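Local coordinates for protein (lectin) (Hyacinthoides hispanica, PDB 1B2P), which binds mannose as a monocot bulb lectin, probably recognising mannose-containing glycans through its beta-prism domain, at residues G28-R33 against Y45-P50; Y32-Q37 against Y95-Q100; D70-V75 against P87-A92. All coordinates share one frame; numbering follows the deposited sequence.

Interaction 1. Residues G28-R33 against Y45-P50; sequences GTHVYR and YDNNNP
His30 and Tyr32 enclose the carboxylate of Asp46 on one side of a beta hairpin, while Arg33 lies over Tyr45 on the other. The first side is the tight one. Asp46 holds CG anti to its backbone N (chi1 176°), and its OD1, through the syn lone pair, accepts a short 2.5 Å hydrogen bond from His30 ND1 in the imidazole plane. Asp46 CG lies 3.6 Å from CE1 at the edge of the Tyr32 ring, the ring and carboxylate planes being nearly perpendicular. A buried acid suits this place because both oxygens are engaged: OD2 makes a salt bridge to Arg103 and takes a bond from a water that also meets Tyr32 OH.

Backbone bonds join the strands, among them Tyr45 N to Arg33 O at 2.8 Å, and continue to the turn, where Asn47 N meets Val31 O, also at 2.8 Å. The face with Arg33 and Tyr45, both only partly buried, is looser and more open to solvent. A bend at chi3 (-67°) turns Arg33 NE out of the line of the chain, and NH2 lies over one face of the Tyr45 ring, 3.7 Å from Tyr45 CG. The same NH2 donates a hydrogen bond to Asn47 O at 3.2 Å, nearly in the guanidinium plane, and NE reaches a water that also bonds Val31 O and Asn47 O. Beyond them Asn48 is exposed.

Asn47 and Asn48 are the middle residues of a type II' turn from Asp46 to Asn49; asparagine tolerates the positive phi needed at the first. Val31 packs on Val31 of the second subunit. The hairpin belongs to a four-stranded sheet of the beta-prism II fold of bulb lectins, and Tyr45, bonded through OH to Gln37, sits in the sequence pattern that typically lines a mannose pocket in this family.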
loop_
_atom_site.group_PDB
_atom_site.type_symbol
_atom_site.label_atom_id
_atom_site.label_comp_id
_atom_site.label_asym_id
_atom_site.label_seq_id
_atom_site.Cartn_x
_atom_site.Cartn_y
_atom_site.Cartn_z
ATOM N N GLY A 28 -14.372 -0.591 -1.422
ATOM C CA GLY A 28 -15.213 0.402 -0.761
ATOM C C GLY A 28 -14.961 0.547 0.681
ATOM O O GLY A 28 -13.809 0.717 1.048
ATOM N N THR A 29 -15.941 0.457 1.622
ATOM C CA THR A 29 -15.539 0.482 3.027
ATOM C C THR A 29 -15.574 -0.969 3.621
ATOM O O THR A 29 -15.437 -1.016 4.864
ATOM C CB THR A 29 -16.631 1.194 3.900
ATOM O OG1 THR A 29 -17.875 0.618 3.605
ATOM C CG2 THR A 29 -16.576 2.690 3.565
ATOM N N HIS A 30 -15.733 -1.923 2.742
ATOM C CA HIS A 30 -15.613 -3.287 3.307
ATOM C C HIS A 30 -14.134 -3.733 3.287
ATOM O O HIS A 30 -13.513 -3.699 2.223
ATOM C CB HIS A 30 -16.356 -4.276 2.412
ATOM C CG HIS A 30 -17.848 -4.113 2.566
ATOM N ND1 HIS A 30 -18.705 -5.028 3.131
ATOM C CD2 HIS A 30 -18.596 -3.002 2.234
ATOM C CE1 HIS A 30 -19.932 -4.537 3.118
ATOM N NE2 HIS A 30 -19.906 -3.321 2.586
ATOM N N VAL A 31 -13.827 -4.431 4.346
ATOM C CA VAL A 31 -12.498 -5.044 4.472
ATOM C C VAL A 31 -12.734 -6.531 4.269
ATOM O O VAL A 31 -13.447 -7.124 5.118
ATOM C CB VAL A 31 -11.889 -4.647 5.800
ATOM C CG1 VAL A 31 -10.556 -5.320 6.087
ATOM C CG2 VAL A 31 -11.679 -3.113 5.866
ATOM N N TYR A 32 -11.971 -7.144 3.375
ATOM C CA TYR A 32 -12.160 -8.621 3.162
ATOM C C TYR A 32 -10.901 -9.203 3.769
ATOM O O TYR A 32 -9.832 -8.690 3.501
ATOM C CB TYR A 32 -12.231 -8.959 1.716
ATOM C CG TYR A 32 -13.459 -8.439 1.005
ATOM C CD1 TYR A 32 -14.641 -8.169 1.700
ATOM C CD2 TYR A 32 -13.396 -8.307 -0.361
ATOM C CE1 TYR A 32 -15.705 -7.677 0.948
ATOM C CE2 TYR A 32 -14.512 -7.871 -1.122
ATOM C CZ TYR A 32 -15.628 -7.558 -0.396
ATOM O OH TYR A 32 -16.762 -7.150 -1.115
ATOM N N ARG A 33 -11.024 -10.156 4.721
ATOM C CA ARG A 33 -9.808 -10.700 5.317
ATOM C C ARG A 33 -9.938 -12.192 5.235
ATOM O O ARG A 33 -10.950 -12.807 5.579
ATOM C CB ARG A 33 -9.696 -10.352 6.830
ATOM C CG ARG A 33 -9.308 -8.893 7.056
ATOM C CD ARG A 33 -9.232 -8.717 8.639
ATOM N NE ARG A 33 -10.630 -8.868 9.132
ATOM C CZ ARG A 33 -11.040 -9.361 10.303
ATOM N NH1 ARG A 33 -10.097 -9.770 11.163
ATOM N NH2 ARG A 33 -12.340 -9.467 10.632
ATOM N N TYR A 45 -13.712 -13.239 6.122
ATOM C CA TYR A 45 -14.577 -12.253 6.749
ATOM C C TYR A 45 -14.878 -11.131 5.734
ATOM O O TYR A 45 -14.070 -10.743 4.924
ATOM C CB TYR A 45 -13.910 -11.570 7.893
ATOM C CG TYR A 45 -13.882 -12.475 9.127
ATOM C CD1 TYR A 45 -14.994 -12.543 9.975
ATOM C CD2 TYR A 45 -12.768 -13.240 9.400
ATOM C CE1 TYR A 45 -14.869 -13.354 11.111
ATOM C CE2 TYR A 45 -12.620 -14.088 10.509
ATOM C CZ TYR A 45 -13.755 -14.068 11.356
ATOM O OH TYR A 45 -13.737 -14.929 12.421
ATOM N N ASP A 46 -16.146 -10.673 5.792
ATOM C CA ASP A 46 -16.464 -9.375 5.107
ATOM C C ASP A 46 -16.678 -8.435 6.240
ATOM O O ASP A 46 -17.679 -8.655 6.987
ATOM C CB ASP A 46 -17.695 -9.594 4.220
ATOM C CG ASP A 46 -18.199 -8.306 3.512
ATOM O OD1 ASP A 46 -17.818 -7.253 3.982
ATOM O OD2 ASP A 46 -18.902 -8.569 2.530
ATOM N N ASN A 47 -15.855 -7.485 6.563
ATOM C CA ASN A 47 -15.924 -6.771 7.835
ATOM C C ASN A 47 -15.846 -7.715 9.011
ATOM O O ASN A 47 -14.944 -8.555 9.039
ATOM C CB ASN A 47 -17.156 -5.840 7.799
ATOM C CG ASN A 47 -16.940 -4.672 6.848
ATOM O OD1 ASN A 47 -17.972 -4.129 6.437
ATOM N ND2 ASN A 47 -15.724 -4.249 6.627
ATOM N N ASN A 48 -16.854 -7.631 9.941
ATOM C CA ASN A 48 -16.739 -8.602 11.015
ATOM C C ASN A 48 -17.612 -9.817 10.778
ATOM O O ASN A 48 -17.685 -10.578 11.750
ATOM C CB ASN A 48 -17.019 -7.943 12.367
ATOM C CG ASN A 48 -15.896 -6.960 12.701
ATOM O OD1 ASN A 48 -16.293 -5.800 12.737
ATOM N ND2 ASN A 48 -14.648 -7.336 12.878
ATOM N N ASN A 49 -18.179 -10.076 9.629
ATOM C CA ASN A 49 -19.100 -11.178 9.406
ATOM C C ASN A 49 -18.339 -12.315 8.735
ATOM O O ASN A 49 -17.815 -12.164 7.567
ATOM C CB ASN A 49 -20.195 -10.638 8.479
ATOM C CG ASN A 49 -21.000 -9.587 9.267
ATOM O OD1 ASN A 49 -21.337 -9.795 10.463
ATOM N ND2 ASN A 49 -21.212 -8.428 8.617
ATOM N N PRO A 50 -18.412 -13.491 9.260
ATOM C CA PRO A 50 -17.782 -14.615 8.627
ATOM C C PRO A 50 -18.562 -15.046 7.463
ATOM O O PRO A 50 -19.811 -15.230 7.522
ATOM C CB PRO A 50 -17.652 -15.749 9.684
ATOM C CG PRO A 50 -18.664 -15.346 10.701
ATOM C CD PRO A 50 -18.860 -13.838 10.660
HETATM O O HOH W 1 -12.703 -8.356 7.513
HETATM O O HOH W 2 -19.120 -7.053 0.447
#

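Interaction 2. Residues Y32-Q37 against Y95-Q100; sequences YRFIMQ and YVLVLQ
In the apolar interior of the beta-prism, where sheets face one another instead of sharing backbone bonds, Tyr32 and Phe34 meet Leu97 and Leu99. The two strands belong to different sheets: their axes approach to 9.0 Å and their directions differ by 134°, so the strands do not pair, and side chains reach across the gap to side chains and backbone. Alternation along each strand sorts the residues. Tyr32, Phe34, Leu97 and Leu99 point inward, whereas Arg33 points away, and Val96 and Val98 pack on Tyr108 and Ile3 of the third subunit. Large apolar residues suit the places of Phe34, Leu97 and Leu99, since they span a wide distance without polar groups to satisfy.

Phe34 holds CG anti to its backbone N (chi1 -171°), which sends the ring across toward Leu97; Phe34 CE2 lies 4.2 Å from Leu97 CD1. Leu23 and Val105 also pack against Leu97, extending the core into both sheets. Tyr32 contributes chiefly its base, CB lying 4.2 Å from Leu99 CD2, while its OH belongs to a water bridge to Asp46. The closest approach is that of Leu99, whose CD2 methyl rests 3.7 Å from Tyr32 O.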
loop_
_atom_site.group_PDB
_atom_site.type_symbol
_atom_site.label_atom_id
_atom_site.label_comp_id
_atom_site.label_asym_id
_atom_site.label_seq_id
_atom_site.Cartn_x
_atom_site.Cartn_y
_atom_site.Cartn_z
ATOM N N TYR A 32 -11.971 -7.144 3.375
ATOM C CA TYR A 32 -12.160 -8.621 3.162
ATOM C C TYR A 32 -10.901 -9.203 3.769
ATOM O O TYR A 32 -9.832 -8.690 3.501
ATOM C CB TYR A 32 -12.231 -8.959 1.716
ATOM C CG TYR A 32 -13.459 -8.439 1.005
ATOM C CD1 TYR A 32 -14.641 -8.169 1.700
ATOM C CD2 TYR A 32 -13.396 -8.307 -0.361
ATOM C CE1 TYR A 32 -15.705 -7.677 0.948
ATOM C CE2 TYR A 32 -14.512 -7.871 -1.122
ATOM C CZ TYR A 32 -15.628 -7.558 -0.396
ATOM O OH TYR A 32 -16.762 -7.150 -1.115
ATOM N N ARG A 33 -11.024 -10.156 4.721
ATOM C CA ARG A 33 -9.808 -10.700 5.317
ATOM C C ARG A 33 -9.938 -12.192 5.235
ATOM O O ARG A 33 -10.950 -12.807 5.579
ATOM C CB ARG A 33 -9.696 -10.352 6.830
ATOM C CG ARG A 33 -9.308 -8.893 7.056
ATOM C CD ARG A 33 -9.232 -8.717 8.639
ATOM N NE ARG A 33 -10.630 -8.868 9.132
ATOM C CZ ARG A 33 -11.040 -9.361 10.303
ATOM N NH1 ARG A 33 -10.097 -9.770 11.163
ATOM N NH2 ARG A 33 -12.340 -9.467 10.632
ATOM N N PHE A 34 -8.838 -12.857 4.849
ATOM C CA PHE A 34 -8.865 -14.327 4.792
ATOM C C PHE A 34 -7.795 -14.691 5.803
ATOM O O PHE A 34 -6.604 -14.479 5.610
ATOM C CB PHE A 34 -8.347 -14.809 3.427
ATOM C CG PHE A 34 -8.489 -16.272 3.099
ATOM C CD1 PHE A 34 -9.742 -16.923 3.198
ATOM C CD2 PHE A 34 -7.369 -16.968 2.709
ATOM C CE1 PHE A 34 -9.781 -18.245 2.842
ATOM C CE2 PHE A 34 -7.431 -18.336 2.375
ATOM C CZ PHE A 34 -8.642 -18.947 2.441
ATOM N N ILE A 35 -8.211 -15.190 7.020
ATOM C CA ILE A 35 -7.279 -15.273 8.135
ATOM C C ILE A 35 -7.154 -16.718 8.720
ATOM O O ILE A 35 -8.124 -17.388 8.805
ATOM C CB ILE A 35 -7.750 -14.314 9.250
ATOM C CG1 ILE A 35 -6.892 -14.395 10.520
ATOM C CG2 ILE A 35 -9.256 -14.448 9.520
ATOM C CD1 ILE A 35 -7.078 -13.109 11.317
ATOM N N MET A 36 -5.883 -17.013 8.996
ATOM C CA MET A 36 -5.604 -18.307 9.692
ATOM C C MET A 36 -5.713 -18.012 11.194
ATOM O O MET A 36 -4.800 -17.364 11.696
ATOM C CB MET A 36 -4.225 -18.803 9.267
ATOM C CG MET A 36 -3.755 -20.127 9.954
ATOM S SD MET A 36 -4.558 -21.594 9.314
ATOM C CE MET A 36 -5.967 -21.750 10.469
ATOM N N GLN A 37 -6.829 -18.387 11.796
ATOM C CA GLN A 37 -6.988 -18.019 13.206
ATOM C C GLN A 37 -6.222 -18.981 14.168
ATOM O O GLN A 37 -5.820 -20.109 13.803
ATOM C CB GLN A 37 -8.487 -18.139 13.589
ATOM C CG GLN A 37 -9.261 -17.109 12.705
ATOM C CD GLN A 37 -10.703 -16.985 13.075
ATOM O OE1 GLN A 37 -11.427 -16.015 12.706
ATOM N NE2 GLN A 37 -11.326 -17.956 13.788
ATOM N N TYR A 95 1.432 -22.367 -8.457
ATOM C CA TYR A 95 -0.012 -21.950 -8.407
ATOM C C TYR A 95 -0.039 -20.724 -7.493
ATOM O O TYR A 95 0.881 -20.407 -6.697
ATOM C CB TYR A 95 -0.837 -23.020 -7.620
ATOM C CG TYR A 95 -1.009 -24.236 -8.474
ATOM C CD1 TYR A 95 -0.052 -25.247 -8.615
ATOM C CD2 TYR A 95 -2.291 -24.410 -9.171
ATOM C CE1 TYR A 95 -0.224 -26.364 -9.417
ATOM C CE2 TYR A 95 -2.399 -25.529 -9.969
ATOM C CZ TYR A 95 -1.407 -26.488 -10.121
ATOM O OH TYR A 95 -1.553 -27.592 -10.956
ATOM N N VAL A 96 -1.127 -19.957 -7.546
ATOM C CA VAL A 96 -1.378 -18.841 -6.631
ATOM C C VAL A 96 -2.875 -18.840 -6.147
ATOM O O VAL A 96 -3.724 -19.425 -6.801
ATOM C CB VAL A 96 -1.188 -17.417 -7.268
ATOM C CG1 VAL A 96 0.294 -17.198 -7.703
ATOM C CG2 VAL A 96 -2.033 -17.317 -8.578
ATOM N N LEU A 97 -2.962 -18.460 -4.889
ATOM C CA LEU A 97 -4.313 -18.236 -4.327
ATOM C C LEU A 97 -4.508 -16.768 -4.202
ATOM O O LEU A 97 -3.687 -16.009 -3.705
ATOM C CB LEU A 97 -4.391 -18.975 -2.957
ATOM C CG LEU A 97 -5.710 -18.655 -2.193
ATOM C CD1 LEU A 97 -5.961 -19.859 -1.217
ATOM C CD2 LEU A 97 -5.561 -17.368 -1.376
ATOM N N VAL A 98 -5.670 -16.213 -4.705
ATOM C CA VAL A 98 -5.841 -14.777 -4.673
ATOM C C VAL A 98 -7.165 -14.404 -3.949
ATOM O O VAL A 98 -8.153 -15.069 -4.315
ATOM C CB VAL A 98 -6.000 -14.252 -6.155
ATOM C CG1 VAL A 98 -6.094 -12.740 -6.194
ATOM C CG2 VAL A 98 -4.792 -14.794 -7.010
ATOM N N LEU A 99 -7.064 -13.450 -3.063
ATOM C CA LEU A 99 -8.330 -12.844 -2.502
ATOM C C LEU A 99 -8.602 -11.692 -3.468
ATOM O O LEU A 99 -7.899 -10.713 -3.583
ATOM C CB LEU A 99 -7.932 -12.316 -1.097
ATOM C CG LEU A 99 -9.084 -11.486 -0.433
ATOM C CD1 LEU A 99 -10.344 -12.332 -0.336
ATOM C CD2 LEU A 99 -8.603 -11.032 0.953
ATOM N N GLN A 100 -9.807 -11.842 -4.095
ATOM C CA GLN A 100 -10.128 -10.914 -5.261
ATOM C C GLN A 100 -11.086 -9.849 -4.891
ATOM O O GLN A 100 -11.857 -9.965 -3.910
ATOM C CB GLN A 100 -10.890 -11.756 -6.293
ATOM C CG GLN A 100 -9.960 -12.933 -6.756
ATOM C CD GLN A 100 -10.464 -13.669 -7.926
ATOM O OE1 GLN A 100 -9.687 -14.351 -8.624
ATOM N NE2 GLN A 100 -11.784 -13.754 -8.245
#

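Interaction 3. Residues D70-V75 against P87-A92; sequences DGVLVV and PVAGKA
The flat groups where Asp70 meets Ala89 and Gly90 are a carboxylate and peptide planes; no aromatic ring takes part. Asp70 OD2 lies 3.9 Å from Ala89 CB, while OD1 turns back to accept a weak bond from Val72 N at 3.4 Å, an Asx turn. Asp70 places CG between its backbone N and carbonyl carbon (chi1 55°), a position from which OD1 reaches back to Val72 N. Its peptide oxygen makes the direct link: Gly90 N donates to Asp70 O over 2.7 Å, almost straight at 171° and tilted 19° from the carbonyl plane.

Glycine suits position 71, where phi is positive and a side chain would point toward residues 87-92. Gly90 O lies 3.2 Å from Asp70 CB. Val72 adds an apolar patch, with CG2 3.7 Å from Ala89 CB. Beside it a water bonds to both Gly71 O and Val88 O, joining two acceptors that could not bond each other.

In this beta-prism II fold, the loop after strand 82-85 folds back on the turn leading into strand 73-76, which lies between strands 64-67 and 82-85 in one sheet. Residues 87-92 then run on toward strand 95-99, where Lys91 O bonds Tyr95 OH, and Leu112 and Trp113 of the third subunit pack against Val88 and Pro87.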
loop_
_atom_site.group_PDB
_atom_site.type_symbol
_atom_site.label_atom_id
_atom_site.label_comp_id
_atom_site.label_asym_id
_atom_site.label_seq_id
_atom_site.Cartn_x
_atom_site.Cartn_y
_atom_site.Cartn_z
ATOM N N ASP A 70 0.679 -28.860 -5.958
ATOM C CA ASP A 70 -0.314 -29.361 -6.927
ATOM C C ASP A 70 -1.561 -28.460 -6.785
ATOM O O ASP A 70 -2.621 -29.019 -7.230
ATOM C CB ASP A 70 -0.659 -30.798 -6.590
ATOM C CG ASP A 70 -1.130 -31.114 -5.205
ATOM O OD1 ASP A 70 -1.129 -30.279 -4.323
ATOM O OD2 ASP A 70 -1.485 -32.282 -4.867
ATOM N N GLY A 71 -1.500 -27.352 -6.090
ATOM C CA GLY A 71 -2.645 -26.401 -6.134
ATOM C C GLY A 71 -3.619 -26.720 -4.976
ATOM O O GLY A 71 -4.690 -26.103 -4.965
ATOM N N VAL A 72 -3.336 -27.678 -4.128
ATOM C CA VAL A 72 -4.277 -27.961 -2.981
ATOM C C VAL A 72 -3.967 -27.110 -1.844
ATOM O O VAL A 72 -2.769 -27.013 -1.366
ATOM C CB VAL A 72 -4.140 -29.436 -2.562
ATOM C CG1 VAL A 72 -4.921 -29.742 -1.277
ATOM C CG2 VAL A 72 -4.493 -30.304 -3.754
ATOM N N LEU A 73 -4.894 -26.370 -1.271
ATOM C CA LEU A 73 -4.676 -25.584 -0.084
ATOM C C LEU A 73 -4.933 -26.446 1.152
ATOM O O LEU A 73 -5.875 -27.222 1.118
ATOM C CB LEU A 73 -5.752 -24.466 -0.063
ATOM C CG LEU A 73 -5.802 -23.566 1.161
ATOM C CD1 LEU A 73 -4.527 -22.743 1.270
ATOM C CD2 LEU A 73 -7.037 -22.635 1.041
ATOM N N VAL A 74 -3.982 -26.356 2.115
ATOM C CA VAL A 74 -4.202 -27.325 3.275
ATOM C C VAL A 74 -4.015 -26.466 4.466
ATOM O O VAL A 74 -3.457 -25.409 4.635
ATOM C CB VAL A 74 -3.139 -28.414 3.356
ATOM C CG1 VAL A 74 -3.296 -29.320 2.150
ATOM C CG2 VAL A 74 -1.740 -27.804 3.347
ATOM N N VAL A 75 -4.662 -26.917 5.635
ATOM C CA VAL A 75 -4.433 -26.379 6.944
ATOM C C VAL A 75 -3.790 -27.562 7.831
ATOM O O VAL A 75 -4.342 -28.626 7.715
ATOM C CB VAL A 75 -5.804 -26.018 7.592
ATOM C CG1 VAL A 75 -5.624 -25.557 9.015
ATOM C CG2 VAL A 75 -6.527 -24.924 6.765
ATOM N N PRO A 87 -10.492 -29.663 -2.370
ATOM C CA PRO A 87 -10.838 -30.947 -2.913
ATOM C C PRO A 87 -10.349 -31.235 -4.267
ATOM O O PRO A 87 -10.721 -32.308 -4.790
ATOM C CB PRO A 87 -12.397 -30.786 -2.988
ATOM C CG PRO A 87 -12.653 -29.342 -3.195
ATOM C CD PRO A 87 -11.612 -28.662 -2.345
ATOM N N VAL A 88 -9.646 -30.358 -5.006
ATOM C CA VAL A 88 -9.202 -30.619 -6.349
ATOM C C VAL A 88 -7.732 -30.307 -6.458
ATOM O O VAL A 88 -7.252 -29.313 -5.984
ATOM C CB VAL A 88 -9.979 -29.864 -7.445
ATOM C CG1 VAL A 88 -10.394 -28.571 -6.886
ATOM C CG2 VAL A 88 -9.392 -29.607 -8.836
ATOM N N ALA A 89 -7.078 -31.275 -7.114
ATOM C CA ALA A 89 -5.643 -31.118 -7.290
ATOM C C ALA A 89 -5.292 -30.976 -8.760
ATOM O O ALA A 89 -6.048 -31.488 -9.631
ATOM C CB ALA A 89 -4.826 -32.346 -6.806
ATOM N N GLY A 90 -4.195 -30.312 -9.071
ATOM C CA GLY A 90 -3.686 -30.274 -10.428
ATOM C C GLY A 90 -2.265 -30.852 -10.561
ATOM O O GLY A 90 -1.781 -31.447 -9.564
ATOM N N LYS A 91 -1.688 -30.712 -11.760
ATOM C CA LYS A 91 -0.324 -31.261 -11.894
ATOM C C LYS A 91 0.649 -30.439 -11.035
ATOM O O LYS A 91 0.396 -29.266 -10.674
ATOM C CB LYS A 91 0.229 -31.228 -13.314
ATOM C CG LYS A 91 0.143 -29.874 -13.975
ATOM C CD LYS A 91 0.483 -30.032 -15.496
ATOM C CE LYS A 91 1.306 -28.803 -15.879
ATOM N NZ LYS A 91 2.069 -28.973 -17.160
ATOM N N ALA A 92 1.777 -31.084 -10.670
ATOM C CA ALA A 92 2.784 -30.292 -9.923
ATOM C C ALA A 92 3.297 -29.112 -10.765
ATOM O O ALA A 92 3.613 -29.208 -11.964
ATOM C CB ALA A 92 3.989 -31.224 -9.647
HETATM O O HOH W 3 -7.396 -26.884 -4.838
#

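How the interactions relate
From the N terminus, interaction 1 closes first, a short hairpin loop between 28-33 and 45-50. The same strand opens interaction 2, whose partner 95-100 arrives only 58 residues later, so 32-37 serves both a neighbour in its own sheet and a strand of another sheet. Interaction 3 closes its own short loop, 70-75 to 87-92, wholly nested within that long one and on the other side of the chain's centre from interaction 1. Interaction 2 touches both: Gln37 meets Tyr45 on one side, while Tyr95 packs on Gly71 and Leu97 on Leu73 on the other. Together they tie all three sheets of the prism.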